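Local coordinates for protein rRNA adenine N-6-methyltransferase (Saccharopolyspora erythraea, PDB 6NVM) that dimethylates the N6 position of a single 23S rRNA adenine, using S-adenosyl-L-methionine, and so makes ribosomes resistant to macrolide, lincosamide and streptogramin B antibiotics, at residues Gln94-Glu99 against Glu119-Asp124; Glu87-Ala92 against His115-Val120; Pro70-Leu75 against Pro134-Gly139; Asp124-Glu129 against Ser147-Trp152. All coordinates share one frame; numbering follows the deposited sequence. Where two conformers were deposited one is given.

Contact 1 (Gln94-Glu99 against Glu119-Asp124); sequences QVTSYE and EVVNAD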
# COMPACT_ATOMS: atom_id res chain seq x y z
N GLN A 94 -13.46 16.54 2.84
CA GLN A 94 -13.40 17.04 1.47
C GLN A 94 -12.62 16.03 0.65
O GLN A 94 -11.87 15.21 1.19
CB GLN A 94 -12.75 18.42 1.41
CG GLN A 94 -11.33 18.44 1.94
CD GLN A 94 -10.77 19.84 2.05
OE1 GLN A 94 -10.55 20.36 3.15
NE2 GLN A 94 -10.53 20.47 0.91
N VAL A 95 -12.81 16.10 -0.66
CA VAL A 95 -12.10 15.25 -1.60
C VAL A 95 -11.42 16.14 -2.63
O VAL A 95 -12.07 17.02 -3.22
CB VAL A 95 -13.03 14.24 -2.30
CG1 VAL A 95 -12.22 13.34 -3.24
CG2 VAL A 95 -13.79 13.41 -1.27
N THR A 96 -10.14 15.91 -2.85
CA THR A 96 -9.39 16.54 -3.93
C THR A 96 -9.09 15.43 -4.93
O THR A 96 -8.31 14.52 -4.63
CB THR A 96 -8.12 17.20 -3.41
OG1 THR A 96 -8.46 18.11 -2.36
CG2 THR A 96 -7.42 17.96 -4.52
N SER A 97 -9.67 15.55 -6.12
CA SER A 97 -9.67 14.49 -7.12
C SER A 97 -8.82 14.93 -8.31
O SER A 97 -9.10 15.96 -8.93
CB SER A 97 -11.10 14.19 -7.56
OG SER A 97 -11.15 13.14 -8.50
N TYR A 98 -7.80 14.14 -8.64
CA TYR A 98 -6.86 14.47 -9.69
C TYR A 98 -7.25 13.83 -11.01
O TYR A 98 -7.44 12.61 -11.09
CB TYR A 98 -5.44 14.04 -9.29
CG TYR A 98 -4.86 14.96 -8.25
CD1 TYR A 98 -5.24 14.86 -6.92
CD2 TYR A 98 -3.96 15.95 -8.60
CE1 TYR A 98 -4.73 15.71 -5.97
CE2 TYR A 98 -3.44 16.82 -7.65
CZ TYR A 98 -3.83 16.69 -6.34
OH TYR A 98 -3.32 17.53 -5.38
N GLU A 99 -7.36 14.65 -12.05
CA GLU A 99 -7.62 14.17 -13.40
C GLU A 99 -6.63 14.84 -14.35
O GLU A 99 -6.66 16.06 -14.52
CB GLU A 99 -9.06 14.46 -13.82
CG GLU A 99 -9.36 14.16 -15.28
CD GLU A 99 -8.89 12.78 -15.68
OE1 GLU A 99 -9.36 11.80 -15.07
OE2 GLU A 99 -8.04 12.69 -16.58
N GLU A 119 -13.24 19.03 -4.96
CA GLU A 119 -12.43 19.85 -5.84
C GLU A 119 -11.75 18.92 -6.83
O GLU A 119 -11.25 17.86 -6.44
CB GLU A 119 -11.40 20.64 -5.03
CG GLU A 119 -10.44 21.47 -5.86
CD GLU A 119 -9.40 22.17 -5.00
OE1 GLU A 119 -9.28 21.82 -3.81
OE2 GLU A 119 -8.71 23.07 -5.52
N VAL A 120 -11.76 19.30 -8.11
CA VAL A 120 -11.09 18.56 -9.17
C VAL A 120 -9.86 19.34 -9.58
O VAL A 120 -9.95 20.53 -9.93
CB VAL A 120 -12.02 18.34 -10.38
CG1 VAL A 120 -11.26 17.65 -11.52
CG2 VAL A 120 -13.22 17.52 -9.98
N VAL A 121 -8.71 18.68 -9.54
CA VAL A 121 -7.43 19.27 -9.93
C VAL A 121 -7.03 18.66 -11.26
O VAL A 121 -6.98 17.43 -11.40
CB VAL A 121 -6.34 19.05 -8.87
CG1 VAL A 121 -5.00 19.68 -9.32
CG2 VAL A 121 -6.80 19.60 -7.52
N ASN A 122 -6.74 19.51 -12.24
CA ASN A 122 -6.28 19.07 -13.56
C ASN A 122 -4.76 18.97 -13.50
O ASN A 122 -4.04 19.90 -13.86
CB ASN A 122 -6.76 20.02 -14.64
CG ASN A 122 -6.22 19.68 -16.02
OD1 ASN A 122 -6.00 20.57 -16.84
ND2 ASN A 122 -6.01 18.39 -16.28
N ALA A 123 -4.27 17.82 -13.06
CA ALA A 123 -2.84 17.63 -12.88
C ALA A 123 -2.53 16.15 -12.76
O ALA A 123 -3.41 15.34 -12.48
CB ALA A 123 -2.31 18.37 -11.65
N ASP A 124 -1.26 15.83 -12.96
CA ASP A 124 -0.71 14.50 -12.73
C ASP A 124 -0.52 14.27 -11.23
O ASP A 124 0.28 14.96 -10.59
CB ASP A 124 0.61 14.37 -13.48
CG ASP A 124 1.23 12.99 -13.38
OD1 ASP A 124 0.76 12.13 -12.60
OD2 ASP A 124 2.23 12.77 -14.11

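Contact 2 (Glu87-Ala92 against His115-Val120); sequences ELADRA and HPNIEV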
# COMPACT_ATOMS: atom_id res chain seq x y z
N GLU A 87 -19.22 9.17 -3.09
CA GLU A 87 -19.34 8.40 -1.86
C GLU A 87 -18.23 8.73 -0.88
O GLU A 87 -18.46 8.70 0.34
CB GLU A 87 -19.39 6.91 -2.20
CG GLU A 87 -20.59 6.62 -3.10
CD GLU A 87 -20.96 5.16 -3.20
OE1 GLU A 87 -20.52 4.37 -2.34
OE2 GLU A 87 -21.69 4.82 -4.16
N LEU A 88 -17.04 9.08 -1.37
CA LEU A 88 -15.99 9.57 -0.49
C LEU A 88 -16.37 10.91 0.12
O LEU A 88 -16.14 11.15 1.31
CB LEU A 88 -14.68 9.71 -1.25
CG LEU A 88 -14.14 8.46 -1.93
CD1 LEU A 88 -12.94 8.83 -2.80
CD2 LEU A 88 -13.77 7.42 -0.90
N ALA A 89 -16.94 11.81 -0.69
CA ALA A 89 -17.31 13.14 -0.21
C ALA A 89 -18.43 13.11 0.82
O ALA A 89 -18.54 14.03 1.63
CB ALA A 89 -17.71 14.03 -1.39
N ASP A 90 -19.26 12.06 0.80
CA ASP A 90 -20.30 11.89 1.82
C ASP A 90 -19.73 11.61 3.20
O ASP A 90 -20.42 11.84 4.20
CB ASP A 90 -21.23 10.74 1.45
CG ASP A 90 -22.22 11.10 0.37
OD1 ASP A 90 -22.41 12.30 0.10
OD2 ASP A 90 -22.83 10.16 -0.20
N ARG A 91 -18.50 11.10 3.28
CA ARG A 91 -17.94 10.62 4.53
C ARG A 91 -16.76 11.44 5.03
O ARG A 91 -16.53 11.50 6.24
CB ARG A 91 -17.49 9.16 4.37
CG ARG A 91 -18.62 8.19 4.01
CD ARG A 91 -18.07 6.87 3.46
NE ARG A 91 -19.09 5.83 3.37
CZ ARG A 91 -19.99 5.73 2.40
NH1 ARG A 91 -20.02 6.61 1.41
NH2 ARG A 91 -20.88 4.74 2.41
N ALA A 92 -16.00 12.07 4.14
CA ALA A 92 -14.78 12.79 4.48
C ALA A 92 -15.03 14.29 4.54
O ALA A 92 -16.05 14.81 4.09
CB ALA A 92 -13.68 12.48 3.45
N HIS A 115 -21.58 18.95 -5.20
CA HIS A 115 -20.93 18.58 -3.95
C HIS A 115 -19.92 19.66 -3.58
O HIS A 115 -18.80 19.66 -4.11
CB HIS A 115 -20.22 17.23 -4.08
CG HIS A 115 -21.16 16.07 -4.12
ND1 HIS A 115 -21.87 15.73 -5.25
CD2 HIS A 115 -21.53 15.19 -3.17
CE1 HIS A 115 -22.63 14.68 -4.99
NE2 HIS A 115 -22.44 14.33 -3.74
N PRO A 116 -20.25 20.57 -2.66
CA PRO A 116 -19.33 21.69 -2.39
C PRO A 116 -17.98 21.27 -1.83
O PRO A 116 -17.03 22.05 -1.92
CB PRO A 116 -20.11 22.55 -1.38
CG PRO A 116 -21.08 21.62 -0.75
CD PRO A 116 -21.45 20.62 -1.80
N ASN A 117 -17.85 20.06 -1.26
CA ASN A 117 -16.59 19.64 -0.67
C ASN A 117 -15.76 18.77 -1.62
O ASN A 117 -14.86 18.06 -1.17
CB ASN A 117 -16.83 18.89 0.65
CG ASN A 117 -17.47 17.53 0.46
OD1 ASN A 117 -18.15 17.28 -0.54
ND2 ASN A 117 -17.26 16.64 1.42
N ILE A 118 -16.05 18.83 -2.93
CA ILE A 118 -15.25 18.17 -3.95
C ILE A 118 -14.53 19.23 -4.77
O ILE A 118 -15.15 20.20 -5.23
CB ILE A 118 -16.08 17.26 -4.87
CG1 ILE A 118 -16.68 16.09 -4.10
CG2 ILE A 118 -15.19 16.77 -6.03
CD1 ILE A 118 -17.53 15.15 -4.96
N GLU A 119 -13.24 19.03 -4.96
CA GLU A 119 -12.43 19.85 -5.84
C GLU A 119 -11.75 18.92 -6.83
O GLU A 119 -11.25 17.86 -6.44
CB GLU A 119 -11.40 20.64 -5.03
CG GLU A 119 -10.44 21.47 -5.86
CD GLU A 119 -9.40 22.17 -5.00
OE1 GLU A 119 -9.28 21.82 -3.81
OE2 GLU A 119 -8.71 23.07 -5.52
N VAL A 120 -11.76 19.30 -8.11
CA VAL A 120 -11.09 18.56 -9.17
C VAL A 120 -9.86 19.34 -9.58
O VAL A 120 -9.95 20.53 -9.93
CB VAL A 120 -12.02 18.34 -10.38
CG1 VAL A 120 -11.26 17.65 -11.52
CG2 VAL A 120 -13.22 17.52 -9.98
O HOH W 1 -20.53 15.85 -0.35
O HOH W 2 -24.20 12.42 -1.78

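Contact 3 (Pro70-Leu75 against Pro134-Gly139); sequences PDLPVL and PFAFVG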
# COMPACT_ATOMS: atom_id res chain seq x y z
N PRO A 70 -15.41 12.80 9.31
CA PRO A 70 -15.76 14.15 8.83
C PRO A 70 -14.63 15.17 8.88
O PRO A 70 -14.69 16.17 8.16
CB PRO A 70 -16.91 14.57 9.75
CG PRO A 70 -17.45 13.31 10.30
CD PRO A 70 -16.29 12.36 10.40
N ASP A 71 -13.60 14.98 9.71
CA ASP A 71 -12.52 15.95 9.78
C ASP A 71 -11.30 15.53 8.97
O ASP A 71 -10.27 16.21 9.02
CB ASP A 71 -12.14 16.23 11.24
CG ASP A 71 -11.34 15.10 11.89
OD1 ASP A 71 -11.17 14.02 11.29
OD2 ASP A 71 -10.87 15.30 13.03
N LEU A 72 -11.39 14.44 8.19
CA LEU A 72 -10.25 13.91 7.46
C LEU A 72 -10.37 14.20 5.97
O LEU A 72 -11.34 13.74 5.34
CB LEU A 72 -10.13 12.41 7.68
CG LEU A 72 -8.91 11.71 7.10
CD1 LEU A 72 -7.66 12.13 7.86
CD2 LEU A 72 -9.09 10.21 7.14
N PRO A 73 -9.43 14.91 5.34
CA PRO A 73 -9.49 15.11 3.89
C PRO A 73 -8.97 13.90 3.12
O PRO A 73 -8.18 13.10 3.63
CB PRO A 73 -8.60 16.33 3.67
CG PRO A 73 -7.56 16.21 4.75
CD PRO A 73 -8.27 15.61 5.94
N VAL A 74 -9.44 13.78 1.88
CA VAL A 74 -9.09 12.67 1.00
C VAL A 74 -8.48 13.22 -0.27
O VAL A 74 -8.96 14.22 -0.82
CB VAL A 74 -10.34 11.81 0.67
CG1 VAL A 74 -9.98 10.71 -0.34
CG2 VAL A 74 -10.92 11.22 1.93
N LEU A 75 -7.42 12.57 -0.75
CA LEU A 75 -6.92 12.78 -2.10
C LEU A 75 -7.28 11.56 -2.94
O LEU A 75 -7.13 10.42 -2.49
CB LEU A 75 -5.40 13.01 -2.11
CG LEU A 75 -4.94 14.45 -1.89
CD1 LEU A 75 -5.39 14.98 -0.55
CD2 LEU A 75 -3.42 14.55 -2.03
N PRO A 134 -3.05 15.25 8.49
CA PRO A 134 -3.48 13.87 8.25
C PRO A 134 -4.47 13.81 7.10
O PRO A 134 -5.29 14.71 6.92
CB PRO A 134 -4.11 13.45 9.58
CG PRO A 134 -3.52 14.36 10.60
CD PRO A 134 -3.30 15.67 9.88
N PHE A 135 -4.39 12.74 6.31
CA PHE A 135 -5.26 12.59 5.15
C PHE A 135 -5.29 11.12 4.76
O PHE A 135 -4.51 10.31 5.26
CB PHE A 135 -4.77 13.45 3.98
CG PHE A 135 -3.56 12.88 3.27
CD1 PHE A 135 -2.31 13.01 3.83
CD2 PHE A 135 -3.70 12.22 2.06
CE1 PHE A 135 -1.18 12.48 3.19
CE2 PHE A 135 -2.58 11.69 1.41
CZ PHE A 135 -1.32 11.82 1.99
N ALA A 136 -6.23 10.80 3.87
CA ALA A 136 -6.34 9.48 3.29
C ALA A 136 -6.23 9.59 1.77
O ALA A 136 -6.64 10.59 1.18
CB ALA A 136 -7.66 8.81 3.67
N PHE A 137 -5.66 8.55 1.16
CA PHE A 137 -5.61 8.44 -0.29
C PHE A 137 -6.53 7.32 -0.73
O PHE A 137 -6.56 6.25 -0.11
CB PHE A 137 -4.19 8.14 -0.78
CG PHE A 137 -4.13 7.79 -2.24
CD1 PHE A 137 -4.11 8.79 -3.20
CD2 PHE A 137 -4.13 6.47 -2.65
CE1 PHE A 137 -4.07 8.48 -4.54
CE2 PHE A 137 -4.08 6.16 -4.01
CZ PHE A 137 -4.05 7.17 -4.95
N VAL A 138 -7.28 7.56 -1.81
CA VAL A 138 -8.09 6.54 -2.47
C VAL A 138 -7.81 6.62 -3.96
O VAL A 138 -7.75 7.72 -4.52
CB VAL A 138 -9.59 6.73 -2.18
CG1 VAL A 138 -10.41 5.67 -2.91
CG2 VAL A 138 -9.87 6.67 -0.70
N GLY A 139 -7.66 5.48 -4.62
CA GLY A 139 -7.34 5.52 -6.03
C GLY A 139 -7.64 4.23 -6.76
O GLY A 139 -7.51 3.13 -6.21

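Contact 4 (Asp124-Glu129 against Ser147-Trp152); sequences DFLTAE and SAIVDW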
# COMPACT_ATOMS: atom_id res chain seq x y z
N ASP A 124 -1.26 15.83 -12.96
CA ASP A 124 -0.71 14.50 -12.73
C ASP A 124 -0.52 14.27 -11.23
O ASP A 124 0.28 14.96 -10.59
CB ASP A 124 0.61 14.37 -13.48
CG ASP A 124 1.23 12.99 -13.38
OD1 ASP A 124 0.76 12.13 -12.60
OD2 ASP A 124 2.23 12.77 -14.11
N PHE A 125 -1.25 13.30 -10.68
CA PHE A 125 -1.16 13.04 -9.25
C PHE A 125 0.26 12.72 -8.81
O PHE A 125 0.64 13.00 -7.67
CB PHE A 125 -2.08 11.89 -8.85
CG PHE A 125 -1.99 11.54 -7.39
CD1 PHE A 125 -2.62 12.32 -6.44
CD2 PHE A 125 -1.22 10.47 -6.97
CE1 PHE A 125 -2.52 12.02 -5.09
CE2 PHE A 125 -1.12 10.17 -5.61
CZ PHE A 125 -1.76 10.94 -4.68
N LEU A 126 1.05 12.12 -9.69
CA LEU A 126 2.36 11.61 -9.27
C LEU A 126 3.33 12.73 -8.91
O LEU A 126 4.32 12.46 -8.21
CB LEU A 126 2.94 10.72 -10.36
CG LEU A 126 2.41 9.28 -10.35
CD1 LEU A 126 2.93 8.52 -11.57
CD2 LEU A 126 2.81 8.56 -9.07
N THR A 127 3.09 13.95 -9.36
CA THR A 127 3.92 15.10 -9.00
C THR A 127 3.25 15.99 -7.96
O THR A 127 3.77 17.07 -7.66
CB THR A 127 4.26 15.93 -10.24
OG1 THR A 127 3.06 16.48 -10.81
CG2 THR A 127 4.98 15.08 -11.27
N ALA A 128 2.12 15.57 -7.40
CA ALA A 128 1.44 16.33 -6.37
C ALA A 128 2.13 16.16 -5.02
O ALA A 128 2.70 15.12 -4.72
CB ALA A 128 -0.02 15.90 -6.26
N GLU A 129 2.10 17.23 -4.22
CA GLU A 129 2.60 17.20 -2.85
C GLU A 129 1.50 16.73 -1.90
O GLU A 129 0.34 17.12 -2.07
CB GLU A 129 3.08 18.58 -2.42
CG GLU A 129 4.41 19.00 -3.00
CD GLU A 129 5.59 18.34 -2.32
OE1 GLU A 129 5.50 18.06 -1.10
OE2 GLU A 129 6.61 18.09 -2.99
N SER A 147 3.27 0.78 -8.76
CA SER A 147 4.35 0.88 -7.79
C SER A 147 4.67 2.33 -7.47
O SER A 147 5.03 2.65 -6.34
CB SER A 147 5.60 0.16 -8.30
OG SER A 147 5.48 -1.24 -8.11
N ALA A 148 4.53 3.23 -8.45
CA ALA A 148 4.85 4.63 -8.19
C ALA A 148 3.84 5.26 -7.24
O ALA A 148 4.20 6.10 -6.41
CB ALA A 148 4.92 5.40 -9.51
N ILE A 149 2.56 4.88 -7.37
CA ILE A 149 1.54 5.40 -6.46
C ILE A 149 1.77 4.88 -5.05
O ILE A 149 1.67 5.63 -4.07
CB ILE A 149 0.14 5.03 -7.00
CG1 ILE A 149 -0.16 5.80 -8.29
CG2 ILE A 149 -0.95 5.26 -5.96
CD1 ILE A 149 -0.50 7.27 -8.09
N VAL A 150 2.08 3.59 -4.91
CA VAL A 150 2.43 3.04 -3.60
C VAL A 150 3.58 3.83 -2.98
O VAL A 150 3.53 4.22 -1.80
CB VAL A 150 2.77 1.54 -3.73
CG1 VAL A 150 3.33 0.99 -2.42
CG2 VAL A 150 1.53 0.77 -4.14
N ASP A 151 4.64 4.10 -3.76
CA ASP A 151 5.75 4.89 -3.24
C ASP A 151 5.31 6.29 -2.82
O ASP A 151 5.78 6.82 -1.81
CB ASP A 151 6.87 5.00 -4.28
CG ASP A 151 7.59 3.69 -4.53
OD1 ASP A 151 7.53 2.77 -3.68
OD2 ASP A 151 8.23 3.58 -5.60
N TRP A 152 4.42 6.90 -3.61
CA TRP A 152 3.88 8.21 -3.23
C TRP A 152 3.27 8.15 -1.84
O TRP A 152 3.52 9.01 -0.99
CB TRP A 152 2.85 8.66 -4.27
CG TRP A 152 2.39 10.08 -4.11
CD1 TRP A 152 2.81 11.16 -4.83
CD2 TRP A 152 1.42 10.58 -3.18
NE1 TRP A 152 2.17 12.29 -4.40
CE2 TRP A 152 1.31 11.96 -3.39
CE3 TRP A 152 0.63 9.98 -2.19
CZ2 TRP A 152 0.44 12.76 -2.65
CZ3 TRP A 152 -0.23 10.78 -1.45
CH2 TRP A 152 -0.32 12.15 -1.69

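Contact 1 (Gln94-Glu99 against Glu119-Asp124)
Tyr98 and Val121 stand side by side on two parallel neighbouring strands, 94-98 and 118-121, which with helix 102-111 form a beta-alpha-beta unit at one margin of the Rossmann-like methyltransferase sheet. The axes of the short segments pass 4.6 Å apart, their directions 26° from each other. Backbone bonds alternate in the parallel pattern, beginning with Glu119 N to Val95 O and ending with Glu99 N to Val121 O. Thr96, Tyr98, Glu119 and Val121 project from one face, Ser97 and Val120 from the other. Tyr98 CG lies beside the backbone N, anti to the carbonyl carbon (chi1 -74°). One face of the ring meets its neighbour: Val121 CB sits 3.8 Å above the plane of the Tyr98 ring, offset toward the rim, which makes a CH-pi contact. Val121 CG1, anti to its own backbone N, reinforces this by reaching Tyr98 CE2 at 3.7 Å. In the plane of the same ring, Ala123 O lies at the edge. Val121 CG2 goes to Thr96, two residues before Tyr98 on the same face, and presses on Thr96 CG2 at 3.5 Å, tighter than usual van der Waals contact. Beyond the strands, the carboxylate of Glu99 leads away and takes a hydrogen bond from Asp101 N through OE2; both Glu99 and Asp124 are predicted to bind S-adenosyl-L-methionine. Glu99 O receives Asn122 ND2 at 3.0 Å in a nearly straight bond (168°), with the donor in the carbonyl plane and the acceptor in the Asn122 amide plane, while Ala123 N adds a weak bond to Glu99 O at 3.3 Å.

Contact 2 (Glu87-Ala92 against His115-Val120)
Asn117 faces Ala89 with its amide group, both ends of which are used. The nitrogen side makes the direct link: Asn117 ND2 donates to Ala89 O at 2.9 Å with an angle of 168°, the donor on a lone pair in the carbonyl plane and the acceptor close to the amide plane. The oxygen side rests near the methyl group, Asn117 OD1 lying 3.4 Å from Ala89 CB, and accepts from water 1 at 2.8 Å; that water also donates weakly to Ala89 O. A chi1 of 70°, between backbone N and carbonyl carbon, carries Asn117 CG to the Ala89 side. A weak bond from Asn117 ND2 to Arg93 O gives the amide a further partner. Ile118 approaches the same methyl with its longer branch, CG1 coming to 3.6 Å from Ala89 CB. Farther out, His115 and Asp90 are joined through solvent. Water 2 donates to Asp90 OD1 at 2.6 Å and lies 3.3 Å from His115 NE2, in the plane of the imidazole. The nearby carboxylate might favour a protonated histidine, although the charge is not seen. His115 to Ile118 form a type I beta turn. The end of helix 83-89, packed on the parallel part of the sheet, thus meets the turn leading into edge strand 118-121, as in the alpha/beta/alpha sandwich of Rossmann-like methyltransferases.

Contact 3 (Pro70-Leu75 against Pro134-Gly139)
Pro134 O meets the side chains of Leu72 and Pro73 where two parallel strands, 73-77 and 135-140, come together in the middle of the Rossmann-like sheet; this pair, central in the order 3-2-1-4-5-7-6, is where the chain's crossovers change direction. Gly78, just after strand 73-77, and Ala140, at the end of strand 135-140, are both predicted to bind S-adenosyl-L-methionine. Leu72 CD1 and Pro73 CD lie 3.6 Å and 3.3 Å from Pro134 O. Next, Phe135 stands across the Pro73 ring at about a right angle, its CB 4.0 Å from Pro73 CG. Its CG lies between backbone N and carbonyl carbon (chi1 76°). Ring atom CD2 of Phe135 is 4.2 Å from Leu75 CD1. Ala136 is held through both its backbone N, which donates to Pro73 O, and its backbone O, which accepts from Leu75 N. Its methyl group touches Leu72 CD2 on the face it shares with Val74. Phe137 returns to the face of Leu75, with CD1 3.5 Å from Leu75 O, while its ring meets that of Phe125. Val138 N closes the pairing on Leu75 O at 2.9 Å, and Val138 CG2 reaches Val74 CG1 at 4.1 Å.

Contact 4 (Asp124-Glu129 against Ser147-Trp152)
Leu126 and Ile149 mark the nearest backbone approach, CA to CA 6.9 Å, where the 3-10 turn 125-127 lies against helix 146-155. Phe125 and Trp152 carry the centre of the contact. The Phe125 side chain leaves with CG anti to the backbone N (chi1 178°) and crosses the tryptophan at about a right angle, bringing the tip of its ring over the indole: Phe125 CZ is 3.2 Å above the plane of the Trp152 ring, over its centre. With the ring planes 44° apart, the pair is neither a stack nor an edge-to-face arrangement. On the indole rim, Trp152 NE1 donates to Ala128 O at 2.9 Å with an angle of 156°; the acceptor stays near the ring plane, whereas the donor is tilted out of the carbonyl plane. Ile149 meets the flank, its CD1 reaching the edge of the Phe125 ring at CD2 (3.5 Å) and also touching Leu126 CD2 at 3.7 Å. Leu126 CD2 in turn rests on Ala148 CB at 3.8 Å. An Asx turn at Asp124 precedes the 3-10 segment, Leu126 N donating to Asp124 OD1 at 2.9 Å from above the carboxylate plane. Phe125 also meets the Tyr98 ring edge-to-face and the Phe137 ring obliquely, which ties the loop to the sheet. The indole thus has two kinds of contact, apolar over one face and a directional N-H bond at its rim, which together probably restrict its rotation against a loop that carries Asp124, predicted to bind S-adenosyl-L-methionine.

In the fold
Contacts 1 and 3 pair parallel strands in one sheet; strands 94-98 and 73-77 are neighbours, with backbone hydrogen bonds from Thr96 N to Val74 O and Val74 N to Gln94 O. Contact 3 is buried at the sheet centre and almost wholly apolar in its side chains, whereas contacts 1, 2 and 4 are partly buried, contact 1 at the margin with polar residues among the valines. Contact 2 shares strand 118-121 with contact 1 but sets a helix end against it, and is the one bridged by water. Contact 4 shares Asp124 with contact 1 and sets a loop after strand 118-121 against a helix that packs on the sheet face bearing Leu75, Phe135 and Phe137.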